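PDB 3R2C: transcription antitermination protein NusB from Aquifex aeolicus, which binds the boxA RNA together with NusE (ribosomal protein S10) and is probably needed for antitermination during transcription of ribosomal RNA genes. Local coordinates for residues K5-D9 against D106-L110; K49-A54 against A90-L95. The contacts are given in a common frame with arbitrary orientation. Residue numbers count along the deposited sequence, not the author numbering.

Contact 1: K5-D9 against D106-L110; sequences KGARD and DIVDL. With nucleotides of chain E.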
loop_
_atom_site.group_PDB
_atom_site.type_symbol
_atom_site.label_atom_id
_atom_site.label_comp_id
_atom_site.label_asym_id
_atom_site.label_seq_id
_atom_site.Cartn_x
_atom_site.Cartn_y
_atom_site.Cartn_z
ATOM N N LYS A 5 2.176 16.364 1.011
ATOM C CA LYS A 5 0.990 15.533 0.812
ATOM C C LYS A 5 1.217 14.579 -0.362
ATOM O O LYS A 5 0.965 13.376 -0.261
ATOM C CB LYS A 5 -0.254 16.384 0.553
ATOM C CG LYS A 5 -1.549 15.593 0.467
ATOM C CD LYS A 5 -2.763 16.553 0.350
ATOM C CE LYS A 5 -4.091 15.797 0.197
ATOM N NZ LYS A 5 -4.443 15.050 1.449
ATOM N N GLY A 6 1.687 15.118 -1.481
ATOM C CA GLY A 6 2.005 14.293 -2.634
ATOM C C GLY A 6 3.112 13.292 -2.327
ATOM O O GLY A 6 3.077 12.155 -2.795
ATOM N N ALA A 7 4.096 13.704 -1.539
ATOM C CA ALA A 7 5.221 12.813 -1.213
ATOM C C ALA A 7 4.750 11.626 -0.369
ATOM O O ALA A 7 5.240 10.508 -0.528
ATOM C CB ALA A 7 6.303 13.582 -0.478
ATOM N N ARG A 8 3.800 11.877 0.526
ATOM C CA ARG A 8 3.199 10.808 1.329
ATOM C C ARG A 8 2.406 9.831 0.459
ATOM O O ARG A 8 2.431 8.622 0.700
ATOM C CB ARG A 8 2.310 11.407 2.421
ATOM C CG ARG A 8 3.136 12.090 3.497
ATOM C CD ARG A 8 2.290 12.959 4.439
ATOM N NE ARG A 8 3.160 13.745 5.316
ATOM C CZ ARG A 8 3.068 15.060 5.500
ATOM N NH1 ARG A 8 2.096 15.763 4.907
ATOM N NH2 ARG A 8 3.931 15.671 6.297
ATOM N N ASP A 9 1.711 10.338 -0.554
ATOM C CA ASP A 9 1.041 9.442 -1.493
ATOM C C ASP A 9 2.057 8.547 -2.234
ATOM O O ASP A 9 1.866 7.331 -2.358
ATOM C CB ASP A 9 0.198 10.229 -2.499
ATOM C CG ASP A 9 -0.399 9.327 -3.586
ATOM O OD1 ASP A 9 -1.404 8.639 -3.305
ATOM O OD2 ASP A 9 0.142 9.286 -4.714
ATOM N N ASP A 106 -3.213 13.745 6.128
ATOM C CA ASP A 106 -2.850 13.115 4.853
ATOM C C ASP A 106 -2.913 11.574 4.896
ATOM O O ASP A 106 -3.302 10.948 3.908
ATOM C CB ASP A 106 -1.470 13.599 4.395
ATOM C CG ASP A 106 -1.504 15.049 3.912
ATOM O OD1 ASP A 106 -2.610 15.544 3.590
ATOM O OD2 ASP A 106 -0.434 15.686 3.841
ATOM N N ILE A 107 -2.564 10.968 6.030
ATOM C CA ILE A 107 -2.583 9.496 6.135
ATOM C C ILE A 107 -4.024 9.001 6.031
ATOM O O ILE A 107 -4.310 8.077 5.283
ATOM C CB ILE A 107 -1.988 8.967 7.460
ATOM C CG1 ILE A 107 -0.485 9.232 7.545
ATOM C CG2 ILE A 107 -2.251 7.467 7.616
ATOM C CD1 ILE A 107 0.319 8.636 6.422
ATOM N N VAL A 108 -4.925 9.626 6.790
ATOM C CA VAL A 108 -6.329 9.246 6.792
ATOM C C VAL A 108 -7.000 9.568 5.440
ATOM O O VAL A 108 -7.846 8.804 4.971
ATOM C CB VAL A 108 -7.070 9.904 8.004
ATOM C CG1 VAL A 108 -8.576 9.640 7.964
ATOM C CG2 VAL A 108 -6.471 9.387 9.321
ATOM N N ASP A 109 -6.610 10.669 4.797
ATOM C CA ASP A 109 -7.095 10.961 3.440
ATOM C C ASP A 109 -6.754 9.811 2.489
ATOM O O ASP A 109 -7.579 9.419 1.658
ATOM C CB ASP A 109 -6.466 12.233 2.856
ATOM C CG ASP A 109 -7.257 13.499 3.165
ATOM O OD1 ASP A 109 -8.306 13.437 3.835
ATOM O OD2 ASP A 109 -6.826 14.574 2.701
ATOM N N LEU A 110 -5.527 9.300 2.582
ATOM C CA LEU A 110 -5.096 8.213 1.706
ATOM C C LEU A 110 -5.924 6.968 1.964
ATOM O O LEU A 110 -6.307 6.251 1.033
ATOM C CB LEU A 110 -3.623 7.867 1.954
ATOM C CG LEU A 110 -2.603 8.833 1.358
ATOM C CD1 LEU A 110 -1.272 8.687 2.092
ATOM C CD2 LEU A 110 -2.427 8.601 -0.132
ATOM O "O5'" G E 1 -0.448 25.977 2.593
ATOM C "C5'" G E 1 -1.567 25.704 1.756
ATOM C "C4'" G E 1 -2.587 24.846 2.459
ATOM O "O4'" G E 1 -2.027 23.516 2.677
ATOM C "C3'" G E 1 -3.010 25.332 3.839
ATOM O "O3'" G E 1 -4.319 24.830 4.090
ATOM C "C2'" G E 1 -1.996 24.617 4.736
ATOM O "O2'" G E 1 -2.349 24.528 6.101
ATOM C "C1'" G E 1 -1.964 23.245 4.061
ATOM N N9 G E 1 -0.764 22.449 4.311
ATOM C C8 G E 1 0.555 22.771 4.541
ATOM N N7 G E 1 1.309 21.703 4.678
ATOM C C5 G E 1 0.439 20.632 4.520
ATOM C C6 G E 1 0.634 19.218 4.564
ATOM O O6 G E 1 1.676 18.609 4.765
ATOM N N1 G E 1 -0.541 18.502 4.342
ATOM C C2 G E 1 -1.763 19.085 4.120
ATOM N N2 G E 1 -2.815 18.284 3.930
ATOM N N3 G E 1 -1.958 20.387 4.089
ATOM C C4 G E 1 -0.830 21.085 4.296
ATOM P P G E 2 -5.438 25.699 4.846
ATOM O OP1 G E 2 -6.461 26.024 3.866
ATOM O OP2 G E 2 -4.744 26.799 5.564
ATOM O "O5'" G E 2 -6.012 24.645 5.887
ATOM C "C5'" G E 2 -7.214 24.872 6.603
ATOM C "C4'" G E 2 -7.814 23.562 7.063
ATOM O "O4'" G E 2 -8.291 22.811 5.915
ATOM C "C3'" G E 2 -6.850 22.592 7.748
ATOM O "O3'" G E 2 -6.619 22.906 9.108
ATOM C "C2'" G E 2 -7.531 21.244 7.546
ATOM O "O2'" G E 2 -8.561 21.045 8.503
ATOM C "C1'" G E 2 -8.168 21.421 6.162
ATOM N N9 G E 2 -7.351 20.814 5.089
ATOM C C8 G E 2 -6.361 21.402 4.348
ATOM N N7 G E 2 -5.816 20.578 3.495
ATOM C C5 G E 2 -6.478 19.375 3.688
ATOM C C6 G E 2 -6.313 18.120 3.043
ATOM O O6 G E 2 -5.517 17.826 2.134
ATOM N N1 G E 2 -7.198 17.166 3.536
ATOM C C2 G E 2 -8.107 17.392 4.539
ATOM N N2 G E 2 -8.871 16.349 4.868
ATOM N N3 G E 2 -8.267 18.561 5.153
ATOM C C4 G E 2 -7.426 19.502 4.677
ATOM P P C E 5 -9.962 15.684 14.244
ATOM O OP1 C E 5 -10.764 16.832 13.773
ATOM O OP2 C E 5 -9.546 15.637 15.663
ATOM O "O5'" C E 5 -10.685 14.325 13.852
ATOM C "C5'" C E 5 -12.094 14.256 13.747
ATOM C "C4'" C E 5 -12.524 13.111 12.871
ATOM O "O4'" C E 5 -12.128 13.381 11.486
ATOM C "C3'" C E 5 -11.928 11.740 13.232
ATOM O "O3'" C E 5 -12.946 10.734 13.143
ATOM C "C2'" C E 5 -10.870 11.531 12.143
ATOM O "O2'" C E 5 -10.573 10.182 11.858
ATOM C "C1'" C E 5 -11.523 12.225 10.952
ATOM N N1 C E 5 -10.582 12.592 9.851
ATOM C C2 C E 5 -11.031 12.460 8.528
ATOM O O2 C E 5 -12.200 12.126 8.323
ATOM N N3 C E 5 -10.208 12.727 7.489
ATOM C C4 C E 5 -8.952 13.078 7.712
ATOM N N4 C E 5 -8.195 13.311 6.635
ATOM C C5 C E 5 -8.444 13.204 9.039
ATOM C C6 C E 5 -9.283 12.939 10.060
HETATM O O HOH W 1 -3.342 12.409 1.480
#
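D106, K5 and R8 have the most surface covered where segments 5-9 and 106-110 cross at -50°, and all three meet through charge. The D106 carboxylate is shared between two cations: its OD1 lies 2.9 Å from K5 NZ and its OD2 2.7 Å from R8 NH1. K5 suits its place because its long, flexible chain carries NZ across to form a salt bridge with D109 OD2 as well (2.7 Å). One turn further along both helices, L110 CD2 packs 3.3 Å from D9 OD1, while D9 itself pairs with K36. The same carboxylates also bind RNA bases, all of chain E: D106 OD2 and OD1 accept from N1 (2.9 Å) and N2 (2.8 Å) of G1, R8 NH1 donates to G1 O6 (2.9 Å), and D109 OD2 and OD1 accept from N1 (2.7 Å) and N2 (3.1 Å) of G2, OD1 also from C5 N4 (2.8 Å). An aspartate reading the N1-N2 edge of a guanine is a classic device of base-specific recognition, here in the boxA RNA-binding site of NusB.

Contact 2: K49-A54 against A90-L95; sequences KLVDTA and AELIFL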
loop_
_atom_site.group_PDB
_atom_site.type_symbol
_atom_site.label_atom_id
_atom_site.label_comp_id
_atom_site.label_asym_id
_atom_site.label_seq_id
_atom_site.Cartn_x
_atom_site.Cartn_y
_atom_site.Cartn_z
ATOM N N LYS A 49 12.919 9.765 1.393
ATOM C CA LYS A 49 13.256 9.708 2.811
ATOM C C LYS A 49 12.189 8.961 3.631
ATOM O O LYS A 49 12.530 8.173 4.513
ATOM C CB LYS A 49 13.462 11.112 3.368
ATOM C CG LYS A 49 14.031 11.128 4.782
ATOM C CD LYS A 49 14.698 12.453 5.072
ATOM C CE LYS A 49 13.707 13.579 4.945
ATOM N NZ LYS A 49 12.609 13.407 5.926
ATOM N N LEU A 50 10.910 9.190 3.328
ATOM C CA LEU A 50 9.821 8.454 3.976
ATOM C C LEU A 50 9.959 6.967 3.712
ATOM O O LEU A 50 9.871 6.165 4.638
ATOM C CB LEU A 50 8.452 8.910 3.467
ATOM C CG LEU A 50 8.053 10.331 3.847
ATOM C CD1 LEU A 50 6.804 10.775 3.044
ATOM C CD2 LEU A 50 7.808 10.413 5.343
ATOM N N VAL A 51 10.166 6.605 2.448
ATOM C CA VAL A 51 10.298 5.192 2.082
ATOM C C VAL A 51 11.531 4.594 2.745
ATOM O O VAL A 51 11.469 3.511 3.339
ATOM C CB VAL A 51 10.367 4.981 0.548
ATOM C CG1 VAL A 51 10.770 3.534 0.223
ATOM C CG2 VAL A 51 9.014 5.304 -0.090
ATOM N N ASP A 52 12.652 5.298 2.672
ATOM C CA ASP A 52 13.892 4.763 3.253
ATOM C C ASP A 52 13.743 4.530 4.758
ATOM O O ASP A 52 14.272 3.554 5.310
ATOM C CB ASP A 52 15.076 5.703 2.995
ATOM C CG ASP A 52 15.512 5.707 1.535
ATOM O OD1 ASP A 52 15.076 4.812 0.772
ATOM O OD2 ASP A 52 16.301 6.602 1.154
ATOM N N THR A 53 13.010 5.422 5.409
ATOM C CA THR A 53 12.840 5.374 6.856
ATOM C C THR A 53 11.958 4.202 7.264
ATOM O O THR A 53 12.312 3.441 8.170
ATOM C CB THR A 53 12.195 6.674 7.397
ATOM O OG1 THR A 53 13.062 7.780 7.144
ATOM C CG2 THR A 53 11.933 6.576 8.892
ATOM N N ALA A 54 10.819 4.057 6.593
ATOM C CA ALA A 54 9.897 2.954 6.870
ATOM C C ALA A 54 10.564 1.607 6.621
ATOM O O ALA A 54 10.386 0.665 7.391
ATOM C CB ALA A 54 8.631 3.068 6.004
ATOM N N ALA A 90 6.429 5.924 10.694
ATOM C CA ALA A 90 7.739 6.348 10.219
ATOM C C ALA A 90 7.875 7.872 10.319
ATOM O O ALA A 90 8.906 8.378 10.768
ATOM C CB ALA A 90 7.972 5.886 8.779
ATOM N N GLU A 91 6.849 8.612 9.916
ATOM C CA GLU A 91 6.972 10.074 9.932
ATOM C C GLU A 91 6.809 10.674 11.327
ATOM O O GLU A 91 7.570 11.560 11.723
ATOM C CB GLU A 91 5.972 10.754 8.981
ATOM C CG GLU A 91 6.366 12.214 8.740
ATOM C CD GLU A 91 5.652 12.845 7.567
ATOM O OE1 GLU A 91 4.723 12.212 7.019
ATOM O OE2 GLU A 91 6.023 13.982 7.196
ATOM N N LEU A 92 5.813 10.212 12.069
ATOM C CA LEU A 92 5.511 10.802 13.375
ATOM C C LEU A 92 6.610 10.489 14.377
ATOM O O LEU A 92 6.968 11.314 15.202
ATOM C CB LEU A 92 4.184 10.260 13.911
ATOM C CG LEU A 92 2.954 10.816 13.188
ATOM C CD1 LEU A 92 1.701 10.066 13.646
ATOM C CD2 LEU A 92 2.814 12.329 13.412
ATOM N N ILE A 93 7.152 9.285 14.290
ATOM C CA ILE A 93 8.052 8.806 15.327
ATOM C C ILE A 93 9.490 8.804 14.872
ATOM O O ILE A 93 10.343 9.393 15.522
ATOM C CB ILE A 93 7.650 7.415 15.807
ATOM C CG1 ILE A 93 6.285 7.508 16.494
ATOM C CG2 ILE A 93 8.710 6.845 16.758
ATOM C CD1 ILE A 93 5.930 6.314 17.334
ATOM N N PHE A 94 9.765 8.162 13.749
ATOM C CA PHE A 94 11.147 7.982 13.350
ATOM C C PHE A 94 11.712 9.247 12.701
ATOM O O PHE A 94 12.912 9.488 12.761
ATOM C CB PHE A 94 11.289 6.723 12.479
ATOM C CG PHE A 94 11.131 5.456 13.265
ATOM C CD1 PHE A 94 9.881 4.895 13.465
ATOM C CD2 PHE A 94 12.241 4.853 13.861
ATOM C CE1 PHE A 94 9.740 3.733 14.215
ATOM C CE2 PHE A 94 12.114 3.695 14.610
ATOM C CZ PHE A 94 10.865 3.130 14.789
ATOM N N LEU A 95 10.854 10.077 12.123
ATOM C CA LEU A 95 11.315 11.369 11.621
ATOM C C LEU A 95 10.904 12.511 12.564
ATOM O O LEU A 95 11.167 13.674 12.276
ATOM C CB LEU A 95 10.803 11.614 10.204
ATOM C CG LEU A 95 11.360 10.671 9.131
ATOM C CD1 LEU A 95 10.704 10.961 7.789
ATOM C CD2 LEU A 95 12.884 10.778 9.021
#
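Segments 49-54 and 90-95 are helical apart from L95, and their axes come within 10.0 Å at a crossing angle of 66°. The backbones draw closest at A54 and A90, whose CA atoms are 5.2 Å apart; L50 and E91 follow at 6.8 Å. Helix 79-94 ends in a wider pi-type turn, in which L95 N donates to A90 O at 2.9 Å. Small residues suit the near point: A54 CB and A90 CB touch at 4.0 Å, where a bulkier side chain would push the helices apart. T53 points toward the other helix, and its hydroxyl OG1 is bonded back to K49 O (2.7 Å) within its own helix, so that its methyl CG2 can pack on F94 CB at 3.6 Å. The contact belongs to the all-helical NusB fold, in which helix 41-56 also packs on helix 3-21, with L50 against A11 and A54 against L15. L95, just past the helix end, reaches across to helix 41-56: its CD1 meets L50 CD2 at 3.8 Å, and the side chain of the exposed K49 bends so that its NZ ends 3.6 Å from L95 CD1. L50 CD2 also lies 3.9 Å from E91 CD; the carboxylate oxygens are engaged by a hydrogen bond from Y46 and a salt bridge to R8, which compensates the buried charge. The F94 ring leads away to stack with H57.

In the fold
Contact 1 joins helix 3-21 to helix 100-114, and contact 2 joins helix 41-56 to helix 79-94, so four different helices are involved, of which 79-94 and 100-114 follow each other in the chain. Along the chain the order is 5-9, 49-54, 90-95, 106-110: contact 2 is nested within the loop that contact 1 closes. Their centres are about 13 Å apart, and they touch directly. R8 NE forms a salt bridge with E91 OE1 at 2.8 Å, and R8 CG packs on L50 CD1 at 3.9 Å. The arginine that donates to G1 of the RNA (chain E) is thus shared, so that R8 connects the RNA site with the interior crossing.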